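PDB 5HAX: nucleoporin NUP170 from Chaetomium thermophilum, which is a scaffold nucleoporin of the nuclear pore complex, probably serving in its inner ring through a beta-propeller joined to an alpha-helical domain. Local coordinates for residues D37-S42 with F426-W431; P49-R54 with R486-V491; Q401-V406 with W431-N436. All blocks are in the same frame, centred on the assembly; numbering follows the deposited sequence.

Interaction 1 (D37-S42 with F426-W431); sequences DYEMQS and FEQGTW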
loop_
_atom_site.group_PDB
_atom_site.type_symbol
_atom_site.label_atom_id
_atom_site.label_comp_id
_atom_site.label_asym_id
_atom_site.label_seq_id
_atom_site.Cartn_x
_atom_site.Cartn_y
_atom_site.Cartn_z
ATOM N N ASP A 37 -22.075 -4.822 2.892
ATOM C CA ASP A 37 -22.185 -3.368 2.951
ATOM C C ASP A 37 -21.367 -2.730 1.833
ATOM O O ASP A 37 -20.138 -2.854 1.806
ATOM C CB ASP A 37 -21.710 -2.864 4.312
ATOM C CG ASP A 37 -22.606 -3.317 5.448
ATOM O OD1 ASP A 37 -23.598 -2.615 5.735
ATOM O OD2 ASP A 37 -22.316 -4.370 6.056
ATOM N N TYR A 38 -22.048 -2.037 0.923
ATOM C CA TYR A 38 -21.401 -1.301 -0.151
ATOM C C TYR A 38 -22.136 0.008 -0.383
ATOM O O TYR A 38 -23.360 0.083 -0.247
ATOM C CB TYR A 38 -21.390 -2.073 -1.482
ATOM C CG TYR A 38 -20.608 -3.367 -1.493
ATOM C CD1 TYR A 38 -19.262 -3.387 -1.841
ATOM C CD2 TYR A 38 -21.222 -4.576 -1.190
ATOM C CE1 TYR A 38 -18.548 -4.569 -1.864
ATOM C CE2 TYR A 38 -20.513 -5.763 -1.211
ATOM C CZ TYR A 38 -19.180 -5.752 -1.552
ATOM O OH TYR A 38 -18.475 -6.933 -1.576
ATOM N N GLU A 39 -21.374 1.040 -0.732
ATOM C CA GLU A 39 -21.905 2.212 -1.422
ATOM C C GLU A 39 -21.213 2.270 -2.777
ATOM O O GLU A 39 -20.001 2.497 -2.852
ATOM C CB GLU A 39 -21.689 3.500 -0.632
ATOM C CG GLU A 39 -22.489 4.673 -1.190
ATOM C CD GLU A 39 -22.213 5.983 -0.476
ATOM O OE1 GLU A 39 -21.628 5.956 0.627
ATOM O OE2 GLU A 39 -22.583 7.042 -1.026
ATOM N N MET A 40 -21.977 2.041 -3.842
ATOM C CA MET A 40 -21.436 2.013 -5.192
ATOM C C MET A 40 -21.424 3.414 -5.787
ATOM O O MET A 40 -22.344 4.205 -5.563
ATOM C CB MET A 40 -22.259 1.078 -6.078
ATOM C CG MET A 40 -22.176 -0.387 -5.675
ATOM S SD MET A 40 -20.512 -1.069 -5.819
ATOM C CE MET A 40 -20.218 -0.901 -7.578
ATOM N N GLN A 41 -20.373 3.709 -6.549
ATOM C CA GLN A 41 -20.206 4.994 -7.209
ATOM C C GLN A 41 -19.977 4.770 -8.694
ATOM O O GLN A 41 -19.267 3.841 -9.089
ATOM C CB GLN A 41 -19.020 5.778 -6.624
ATOM C CG GLN A 41 -19.055 5.947 -5.112
ATOM C CD GLN A 41 -20.156 6.877 -4.647
ATOM O OE1 GLN A 41 -20.883 7.458 -5.456
ATOM N NE2 GLN A 41 -20.285 7.027 -3.335
ATOM N N SER A 42 -20.588 5.620 -9.514
ATOM C CA SER A 42 -20.309 5.597 -10.941
ATOM C C SER A 42 -18.849 5.964 -11.182
ATOM O O SER A 42 -18.264 6.780 -10.464
ATOM C CB SER A 42 -21.235 6.564 -11.678
ATOM O OG SER A 42 -21.163 6.371 -13.079
ATOM N N PHE A 426 -17.645 -1.724 5.923
ATOM C CA PHE A 426 -18.174 -0.788 4.941
ATOM C C PHE A 426 -17.174 -0.599 3.805
ATOM O O PHE A 426 -15.961 -0.577 4.025
ATOM C CB PHE A 426 -18.481 0.560 5.596
ATOM C CG PHE A 426 -19.426 0.471 6.764
ATOM C CD1 PHE A 426 -20.771 0.209 6.568
ATOM C CD2 PHE A 426 -18.969 0.664 8.059
ATOM C CE1 PHE A 426 -21.641 0.131 7.641
ATOM C CE2 PHE A 426 -19.835 0.588 9.134
ATOM C CZ PHE A 426 -21.170 0.321 8.924
ATOM N N GLU A 427 -17.690 -0.460 2.582
ATOM C CA GLU A 427 -16.845 -0.317 1.403
ATOM C C GLU A 427 -17.423 0.714 0.445
ATOM O O GLU A 427 -18.639 0.907 0.369
ATOM C CB GLU A 427 -16.677 -1.651 0.652
ATOM C CG GLU A 427 -15.680 -2.616 1.278
ATOM C CD GLU A 427 -15.401 -3.818 0.393
ATOM O OE1 GLU A 427 -14.307 -3.877 -0.207
ATOM O OE2 GLU A 427 -16.274 -4.704 0.295
ATOM N N GLN A 428 -16.523 1.373 -0.282
ATOM C CA GLN A 428 -16.851 2.178 -1.452
ATOM C C GLN A 428 -16.394 1.415 -2.689
ATOM O O GLN A 428 -15.249 0.959 -2.744
ATOM C CB GLN A 428 -16.164 3.545 -1.391
ATOM C CG GLN A 428 -16.634 4.452 -0.258
ATOM C CD GLN A 428 -17.967 5.112 -0.543
ATOM O OE1 GLN A 428 -18.251 5.507 -1.674
ATOM N NE2 GLN A 428 -18.793 5.238 0.487
ATOM N N GLY A 429 -17.283 1.280 -3.678
ATOM C CA GLY A 429 -17.002 0.468 -4.842
ATOM C C GLY A 429 -17.322 1.191 -6.137
ATOM O O GLY A 429 -18.043 2.188 -6.161
ATOM N N THR A 430 -16.766 0.660 -7.224
ATOM C CA THR A 430 -17.010 1.203 -8.555
ATOM C C THR A 430 -16.651 0.157 -9.601
ATOM O O THR A 430 -15.884 -0.774 -9.339
ATOM C CB THR A 430 -16.212 2.492 -8.796
ATOM O OG1 THR A 430 -16.603 3.076 -10.046
ATOM C CG2 THR A 430 -14.713 2.212 -8.812
ATOM N N TRP A 431 -17.211 0.337 -10.797
ATOM C CA TRP A 431 -16.958 -0.524 -11.949
ATOM C C TRP A 431 -16.154 0.247 -12.987
ATOM O O TRP A 431 -16.604 1.291 -13.469
ATOM C CB TRP A 431 -18.265 -1.006 -12.576
ATOM C CG TRP A 431 -18.947 -2.107 -11.844
ATOM C CD1 TRP A 431 -19.983 -1.986 -10.967
ATOM C CD2 TRP A 431 -18.660 -3.506 -11.940
ATOM N NE1 TRP A 431 -20.357 -3.225 -10.505
ATOM C CE2 TRP A 431 -19.560 -4.175 -11.088
ATOM C CE3 TRP A 431 -17.727 -4.257 -12.662
ATOM C CZ2 TRP A 431 -19.556 -5.559 -10.937
ATOM C CZ3 TRP A 431 -17.723 -5.634 -12.510
ATOM C CH2 TRP A 431 -18.631 -6.270 -11.654
HETATM O O HOH W 1 -19.983 2.052 -11.105
#
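The axes of strands 39-41 and 427-431 run parallel in sense, 4.6 Å apart at closest, directions 34° apart; Glu39 N donates to Glu427 O, Gly429 N to Glu39 O, and Gln41 N to Gly429 O. On one face, the Gln428 amide sits between two side chains: its NE2 reaches Glu39 OE1 (2.9 Å) from above the carboxylate plane, while its OE1 takes Gln41 NE2 (3.0 Å) on a lone pair, the amides nearly coplanar. Gln428 NE2 also donates to Asp410. An alanine here would remove all three bonds and would probably leave the Glu39 and Gln41 side chains less firmly held. This parallel strand borders an otherwise antiparallel blade of the Nup133-like beta-propeller, an N-terminal edge added far from the blade's own sequence. On the opposite face Met40, bent at chi2 and chi3, passes over Gly429, whose lack of a side chain makes room for SD, and brings CE to 3.6 Å from Trp431 CD1. Tyr38 lies alongside Glu427, CE1 3.1 Å from OE2; that carboxylate also salt-bridges Lys348 and Arg318, and Tyr38 OH bonds Phe349 O. Gln41 O accepts from Thr430 OG1 (2.9 Å) and from a water accepting from Trp431 N.

Interaction 2 (P49-R54 with R486-V491); sequences PFHVVR and RRRRLV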
loop_
_atom_site.group_PDB
_atom_site.type_symbol
_atom_site.label_atom_id
_atom_site.label_comp_id
_atom_site.label_asym_id
_atom_site.label_seq_id
_atom_site.Cartn_x
_atom_site.Cartn_y
_atom_site.Cartn_z
ATOM N N PRO A 49 -14.018 5.848 -5.955
ATOM C CA PRO A 49 -12.855 5.563 -5.101
ATOM C C PRO A 49 -11.570 5.344 -5.881
ATOM O O PRO A 49 -10.484 5.510 -5.311
ATOM C CB PRO A 49 -13.277 4.290 -4.354
ATOM C CG PRO A 49 -14.202 3.604 -5.303
ATOM C CD PRO A 49 -14.931 4.695 -6.045
ATOM N N PHE A 50 -11.666 4.976 -7.156
ATOM C CA PHE A 50 -10.520 4.775 -8.028
ATOM C C PHE A 50 -10.860 5.357 -9.391
ATOM O O PHE A 50 -12.031 5.565 -9.717
ATOM C CB PHE A 50 -10.168 3.287 -8.181
ATOM C CG PHE A 50 -9.887 2.580 -6.882
ATOM C CD1 PHE A 50 -8.585 2.342 -6.479
ATOM C CD2 PHE A 50 -10.925 2.133 -6.078
ATOM C CE1 PHE A 50 -8.321 1.681 -5.293
ATOM C CE2 PHE A 50 -10.666 1.475 -4.888
ATOM C CZ PHE A 50 -9.363 1.248 -4.498
ATOM N N HIS A 51 -9.833 5.620 -10.197
ATOM C CA HIS A 51 -10.084 6.005 -11.579
ATOM C C HIS A 51 -8.823 5.811 -12.409
ATOM O O HIS A 51 -7.704 5.831 -11.885
ATOM C CB HIS A 51 -10.591 7.453 -11.685
ATOM C CG HIS A 51 -9.584 8.499 -11.310
ATOM N ND1 HIS A 51 -8.684 8.342 -10.277
ATOM C CD2 HIS A 51 -9.354 9.731 -11.823
ATOM C CE1 HIS A 51 -7.938 9.428 -10.177
ATOM N NE2 HIS A 51 -8.324 10.286 -11.105
ATOM N N VAL A 52 -9.028 5.601 -13.708
ATOM C CA VAL A 52 -7.934 5.401 -14.651
ATOM C C VAL A 52 -7.311 6.753 -14.973
ATOM O O VAL A 52 -8.018 7.705 -15.320
ATOM C CB VAL A 52 -8.437 4.709 -15.930
ATOM C CG1 VAL A 52 -7.290 4.476 -16.904
ATOM C CG2 VAL A 52 -9.128 3.392 -15.596
ATOM N N VAL A 53 -5.982 6.836 -14.881
ATOM C CA VAL A 53 -5.277 8.099 -15.101
ATOM C C VAL A 53 -4.555 8.111 -16.447
ATOM O O VAL A 53 -4.414 9.170 -17.066
ATOM C CB VAL A 53 -4.296 8.393 -13.947
ATOM C CG1 VAL A 53 -5.070 8.751 -12.682
ATOM C CG2 VAL A 53 -3.362 7.221 -13.699
ATOM N N ARG A 54 -4.092 6.955 -16.915
ATOM C CA ARG A 54 -3.453 6.886 -18.229
ATOM C C ARG A 54 -3.301 5.424 -18.633
ATOM O O ARG A 54 -3.540 4.511 -17.837
ATOM C CB ARG A 54 -2.093 7.593 -18.236
ATOM C CG ARG A 54 -1.056 6.932 -17.357
ATOM C CD ARG A 54 0.189 7.790 -17.200
ATOM N NE ARG A 54 0.860 7.498 -15.935
ATOM C CZ ARG A 54 0.810 8.268 -14.851
ATOM N NH1 ARG A 54 1.451 7.893 -13.753
ATOM N NH2 ARG A 54 0.136 9.412 -14.854
ATOM N N ARG A 486 -5.560 4.749 -10.047
ATOM C CA ARG A 486 -5.100 5.505 -8.887
ATOM C C ARG A 486 -6.201 5.560 -7.836
ATOM O O ARG A 486 -7.365 5.817 -8.159
ATOM C CB ARG A 486 -4.682 6.923 -9.289
ATOM C CG ARG A 486 -4.253 7.808 -8.121
ATOM C CD ARG A 486 -3.875 9.203 -8.597
ATOM N NE ARG A 486 -2.714 9.179 -9.484
ATOM C CZ ARG A 486 -2.442 10.109 -10.395
ATOM N NH1 ARG A 486 -3.251 11.148 -10.558
ATOM N NH2 ARG A 486 -1.361 9.997 -11.154
ATOM N N ARG A 487 -5.822 5.318 -6.584
ATOM C CA ARG A 487 -6.725 5.502 -5.459
ATOM C C ARG A 487 -6.946 6.988 -5.206
ATOM O O ARG A 487 -6.002 7.784 -5.225
ATOM C CB ARG A 487 -6.136 4.830 -4.214
ATOM C CG ARG A 487 -6.848 5.123 -2.903
ATOM C CD ARG A 487 -8.273 4.615 -2.906
ATOM N NE ARG A 487 -8.874 4.698 -1.577
ATOM C CZ ARG A 487 -10.165 4.913 -1.342
ATOM N NH1 ARG A 487 -11.018 5.077 -2.346
ATOM N NH2 ARG A 487 -10.605 4.970 -0.093
ATOM N N ARG A 488 -8.200 7.363 -4.968
ATOM C CA ARG A 488 -8.562 8.748 -4.691
ATOM C C ARG A 488 -8.769 8.945 -3.196
ATOM O O ARG A 488 -9.442 8.140 -2.543
ATOM C CB ARG A 488 -9.821 9.145 -5.461
ATOM C CG ARG A 488 -9.553 9.337 -6.940
ATOM C CD ARG A 488 -10.813 9.571 -7.742
ATOM N NE ARG A 488 -11.224 10.972 -7.743
ATOM C CZ ARG A 488 -11.835 11.576 -8.759
ATOM N NH1 ARG A 488 -12.172 12.855 -8.660
ATOM N NH2 ARG A 488 -12.109 10.910 -9.875
ATOM N N ARG A 489 -8.174 10.010 -2.664
ATOM C CA ARG A 489 -8.291 10.377 -1.262
ATOM C C ARG A 489 -9.522 11.250 -1.043
ATOM O O ARG A 489 -10.166 11.716 -1.986
ATOM C CB ARG A 489 -7.040 11.126 -0.800
ATOM C CG ARG A 489 -5.722 10.412 -1.076
ATOM C CD ARG A 489 -4.552 11.389 -1.019
ATOM N NE ARG A 489 -4.628 12.387 -2.085
ATOM C CZ ARG A 489 -3.865 13.471 -2.159
ATOM N NH1 ARG A 489 -4.013 14.316 -3.170
ATOM N NH2 ARG A 489 -2.957 13.722 -1.224
ATOM N N LEU A 490 -9.840 11.480 0.232
ATOM C CA LEU A 490 -10.926 12.389 0.577
ATOM C C LEU A 490 -10.709 13.767 -0.042
ATOM O O LEU A 490 -11.631 14.349 -0.622
ATOM C CB LEU A 490 -11.051 12.491 2.097
ATOM C CG LEU A 490 -11.970 13.593 2.633
ATOM C CD1 LEU A 490 -13.384 13.436 2.091
ATOM C CD2 LEU A 490 -11.969 13.592 4.155
ATOM N N VAL A 491 -9.491 14.307 0.073
ATOM C CA VAL A 491 -9.218 15.639 -0.465
ATOM C C VAL A 491 -9.388 15.661 -1.978
ATOM O O VAL A 491 -9.800 16.677 -2.548
ATOM C CB VAL A 491 -7.809 16.118 -0.057
ATOM C CG1 VAL A 491 -7.748 16.376 1.441
ATOM C CG2 VAL A 491 -6.741 15.116 -0.492
HETATM O O HOH W 2 0.979 9.110 -11.507
#
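The two segments run antiparallel: Phe50 and Arg487 form a non-hydrogen-bonded pair, and His51 and Arg486 a hydrogen-bonded one, with His51 N donating to Arg486 O and Arg486 N to His51 O (3.0 Å). Past the pairing, Pro49 O is gripped twice. Arg488 N meets Pro49 O at 3.0 Å from above the carbonyl plane, and Arg487 NH1, also at 3.0 Å, comes from the side on a lone pair, with a C=O...N angle of only 106°. Arg487 turns back at chi2 (63°) to make this bond, laying CD over one face of the Phe50 ring, 4.1 Å from its centroid, as a CH-pi contact; its NH2 salt-bridges Glu462. His51 CG sits in the crowded position between backbone N and carbonyl carbon (chi1 67°), its ring sandwiched: Arg488 CD lies on one face, 3.8 Å from the centroid, Val53 CG1 on the other, and Arg486 O at the edge. Arg488 NH2 stands 4.0 Å from His51 NE2, a closeness that would probably disfavour protonation of the imidazole, while Arg488 NE is buried without a partner. Val53 CG1 also covers the centre of the Arg486 guanidinium, whose NE is paired with Glu473. Arg54 NH2 lies 4.0 Å from Arg486 NH2; a water accepts from Arg54 NH1 and, weakly, from Arg486 NH2, and Glu473, more distantly paired with Arg54 too, probably offsets the repulsion. Strand 50-57 is the outermost strand of a blade otherwise built from 440-445, 473-478 and 481-487, a Velcro-like closure by strands from both ends of the propeller; Phe50 packs on Val406 and Ala408 of the neighbouring blade's strand 403-409, and just beyond Arg488 the chain enters helix 490-501, with Arg489 at its N-cap.

Interaction 3 (Q401-V406 with W431-N436); sequences QDMLFV and WIELEN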
loop_
_atom_site.group_PDB
_atom_site.type_symbol
_atom_site.label_atom_id
_atom_site.label_comp_id
_atom_site.label_asym_id
_atom_site.label_seq_id
_atom_site.Cartn_x
_atom_site.Cartn_y
_atom_site.Cartn_z
ATOM N N GLN A 401 -15.129 -9.329 -23.169
ATOM C CA GLN A 401 -14.894 -8.096 -22.431
ATOM C C GLN A 401 -14.827 -8.387 -20.940
ATOM O O GLN A 401 -15.739 -9.008 -20.382
ATOM C CB GLN A 401 -16.000 -7.076 -22.714
ATOM C CG GLN A 401 -15.704 -5.683 -22.188
ATOM C CD GLN A 401 -16.857 -4.720 -22.404
ATOM O OE1 GLN A 401 -17.982 -5.133 -22.686
ATOM N NE2 GLN A 401 -16.581 -3.428 -22.274
ATOM N N ASP A 402 -13.751 -7.935 -20.301
ATOM C CA ASP A 402 -13.629 -7.989 -18.852
ATOM C C ASP A 402 -14.228 -6.732 -18.237
ATOM O O ASP A 402 -14.121 -5.639 -18.800
ATOM C CB ASP A 402 -12.164 -8.116 -18.427
ATOM C CG ASP A 402 -11.571 -9.473 -18.752
ATOM O OD1 ASP A 402 -12.330 -10.381 -19.147
ATOM O OD2 ASP A 402 -10.341 -9.633 -18.598
ATOM N N MET A 403 -14.869 -6.900 -17.083
ATOM C CA MET A 403 -15.329 -5.790 -16.258
ATOM C C MET A 403 -14.546 -5.810 -14.954
ATOM O O MET A 403 -14.378 -6.872 -14.343
ATOM C CB MET A 403 -16.831 -5.882 -15.977
ATOM C CG MET A 403 -17.724 -5.722 -17.203
ATOM S SD MET A 403 -17.503 -4.162 -18.093
ATOM C CE MET A 403 -17.835 -2.957 -16.808
ATOM N N LEU A 404 -14.072 -4.641 -14.534
ATOM C CA LEU A 404 -13.232 -4.509 -13.349
ATOM C C LEU A 404 -14.059 -3.920 -12.213
ATOM O O LEU A 404 -14.489 -2.765 -12.286
ATOM C CB LEU A 404 -12.024 -3.624 -13.649
ATOM C CG LEU A 404 -10.663 -4.204 -13.281
ATOM C CD1 LEU A 404 -10.345 -5.397 -14.165
ATOM C CD2 LEU A 404 -9.588 -3.133 -13.398
ATOM N N PHE A 405 -14.285 -4.713 -11.168
ATOM C CA PHE A 405 -14.848 -4.200 -9.927
ATOM C C PHE A 405 -13.708 -3.821 -8.994
ATOM O O PHE A 405 -12.805 -4.629 -8.754
ATOM C CB PHE A 405 -15.758 -5.226 -9.252
ATOM C CG PHE A 405 -16.253 -4.787 -7.902
ATOM C CD1 PHE A 405 -17.199 -3.782 -7.792
ATOM C CD2 PHE A 405 -15.759 -5.365 -6.743
ATOM C CE1 PHE A 405 -17.649 -3.364 -6.552
ATOM C CE2 PHE A 405 -16.209 -4.954 -5.500
ATOM C CZ PHE A 405 -17.154 -3.953 -5.405
ATOM N N VAL A 406 -13.749 -2.596 -8.479
ATOM C CA VAL A 406 -12.705 -2.079 -7.603
ATOM C C VAL A 406 -13.370 -1.439 -6.395
ATOM O O VAL A 406 -14.287 -0.623 -6.544
ATOM C CB VAL A 406 -11.795 -1.064 -8.323
ATOM C CG1 VAL A 406 -10.515 -0.868 -7.532
ATOM C CG2 VAL A 406 -11.480 -1.531 -9.736
ATOM N N TRP A 431 -17.211 0.337 -10.797
ATOM C CA TRP A 431 -16.958 -0.524 -11.949
ATOM C C TRP A 431 -16.154 0.247 -12.987
ATOM O O TRP A 431 -16.604 1.291 -13.469
ATOM C CB TRP A 431 -18.265 -1.006 -12.576
ATOM C CG TRP A 431 -18.947 -2.107 -11.844
ATOM C CD1 TRP A 431 -19.983 -1.986 -10.967
ATOM C CD2 TRP A 431 -18.660 -3.506 -11.940
ATOM N NE1 TRP A 431 -20.357 -3.225 -10.505
ATOM C CE2 TRP A 431 -19.560 -4.175 -11.088
ATOM C CE3 TRP A 431 -17.727 -4.257 -12.662
ATOM C CZ2 TRP A 431 -19.556 -5.559 -10.937
ATOM C CZ3 TRP A 431 -17.723 -5.634 -12.510
ATOM C CH2 TRP A 431 -18.631 -6.270 -11.654
ATOM N N ILE A 432 -14.989 -0.281 -13.352
ATOM C CA ILE A 432 -14.150 0.290 -14.402
ATOM C C ILE A 432 -14.253 -0.615 -15.619
ATOM O O ILE A 432 -13.913 -1.803 -15.549
ATOM C CB ILE A 432 -12.694 0.448 -13.941
ATOM C CG1 ILE A 432 -12.612 1.545 -12.875
ATOM C CG2 ILE A 432 -11.787 0.785 -15.125
ATOM C CD1 ILE A 432 -11.301 1.584 -12.133
ATOM N N GLU A 433 -14.710 -0.052 -16.734
ATOM C CA GLU A 433 -14.915 -0.811 -17.959
ATOM C C GLU A 433 -13.653 -0.783 -18.812
ATOM O O GLU A 433 -13.065 0.281 -19.031
ATOM C CB GLU A 433 -16.094 -0.244 -18.751
ATOM C CG GLU A 433 -16.415 -1.027 -20.018
ATOM C CD GLU A 433 -17.670 -0.532 -20.711
ATOM O OE1 GLU A 433 -18.247 0.478 -20.255
ATOM O OE2 GLU A 433 -18.081 -1.156 -21.713
ATOM N N LEU A 434 -13.240 -1.958 -19.278
ATOM C CA LEU A 434 -12.183 -2.093 -20.268
ATOM C C LEU A 434 -12.806 -2.361 -21.633
ATOM O O LEU A 434 -13.851 -3.009 -21.741
ATOM C CB LEU A 434 -11.222 -3.225 -19.892
ATOM C CG LEU A 434 -10.571 -3.128 -18.508
ATOM C CD1 LEU A 434 -9.742 -4.373 -18.225
ATOM C CD2 LEU A 434 -9.715 -1.870 -18.379
ATOM N N GLU A 435 -12.160 -1.850 -22.677
ATOM C CA GLU A 435 -12.723 -1.920 -24.017
ATOM C C GLU A 435 -12.809 -3.366 -24.503
ATOM O O GLU A 435 -12.197 -4.281 -23.946
ATOM C CB GLU A 435 -11.891 -1.089 -24.994
ATOM C CG GLU A 435 -11.981 0.411 -24.760
ATOM C CD GLU A 435 -11.193 1.210 -25.781
ATOM O OE1 GLU A 435 -11.341 2.451 -25.807
ATOM O OE2 GLU A 435 -10.427 0.600 -26.555
ATOM N N ASN A 436 -13.594 -3.560 -25.563
ATOM C CA ASN A 436 -13.744 -4.878 -26.165
ATOM C C ASN A 436 -12.398 -5.394 -26.654
ATOM O O ASN A 436 -11.684 -4.705 -27.388
ATOM C CB ASN A 436 -14.744 -4.815 -27.320
ATOM C CG ASN A 436 -14.683 -6.039 -28.217
ATOM O OD1 ASN A 436 -14.239 -5.961 -29.364
ATOM N ND2 ASN A 436 -15.129 -7.178 -27.701
#
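The indole of Trp431 carries Phe405 CB over one face, 3.9 Å from the centroid of its six-membered ring and close to the ring normal. The Phe405 ring follows with its edge turned toward the indole face, an edge-to-face pair with centroids 5.5 Å apart and planes at 56°; CG of Phe405 stands anti to the backbone N (174°), which takes the ring on toward Met40. Met403 CB presses on Trp431 CZ3 at 3.6 Å, and Trp431 NE1 is hydrogen-bonded to Glu353 O. Further along, the flat amide of Gln401 lies at the tip of an extended chain and spends both NE2 hydrogens across the contact. One N-H of Gln401 NE2 goes to the anti lone pair of Glu433 OE2 (2.8 Å), the other almost straight, in the plane of both groups, to Leu434 O (2.8 Å). Met403 runs alongside Glu433, and its bends at chi2 and chi3 fold CE back against Glu433 CB. Between these groups the backbones are antiparallel, with Leu404 and Ile432 as the hydrogen-bonded pair: Ile432 N to Leu404 O is short (2.7 Å), and Leu404 N returns the bond to Ile432 O. On the face away from the indole, Leu404 CB meets Ile432 CB at 4.1 Å, and Val406 CG2 touches Ile432 CD1 at 3.9 Å. Ile432 also reaches Val52 of the next blade, while Leu404 and Leu434 pack on Thr440, whose N is held by Asp402. Neighbouring antiparallel strands with one apolar face laid against the following blade are characteristic of a beta-propeller; here 403-409 and 427-433 are joined through helix 411-416 instead of a tight hairpin.

From the N terminus the chain first lays down 37-42 and 49-54, whose partners come about 380 and 430 residues later. Interaction 1 closes its loop when 426-431 arrives; interaction 2 closes at 486-491, so the two loops cross. Interaction 3, a short local pairing, is nested inside the loop of interaction 2 and crosses interaction 1, with which it shares Trp431 and strand 427-433. Interactions 1 and 3 therefore build one blade, strand 427-433 lying between 39-41 and 403-409, whereas interaction 2 completes the next. The blades meet where, among others, Pro49 packs on Thr430, so N-terminal strands border both late blades of the propeller.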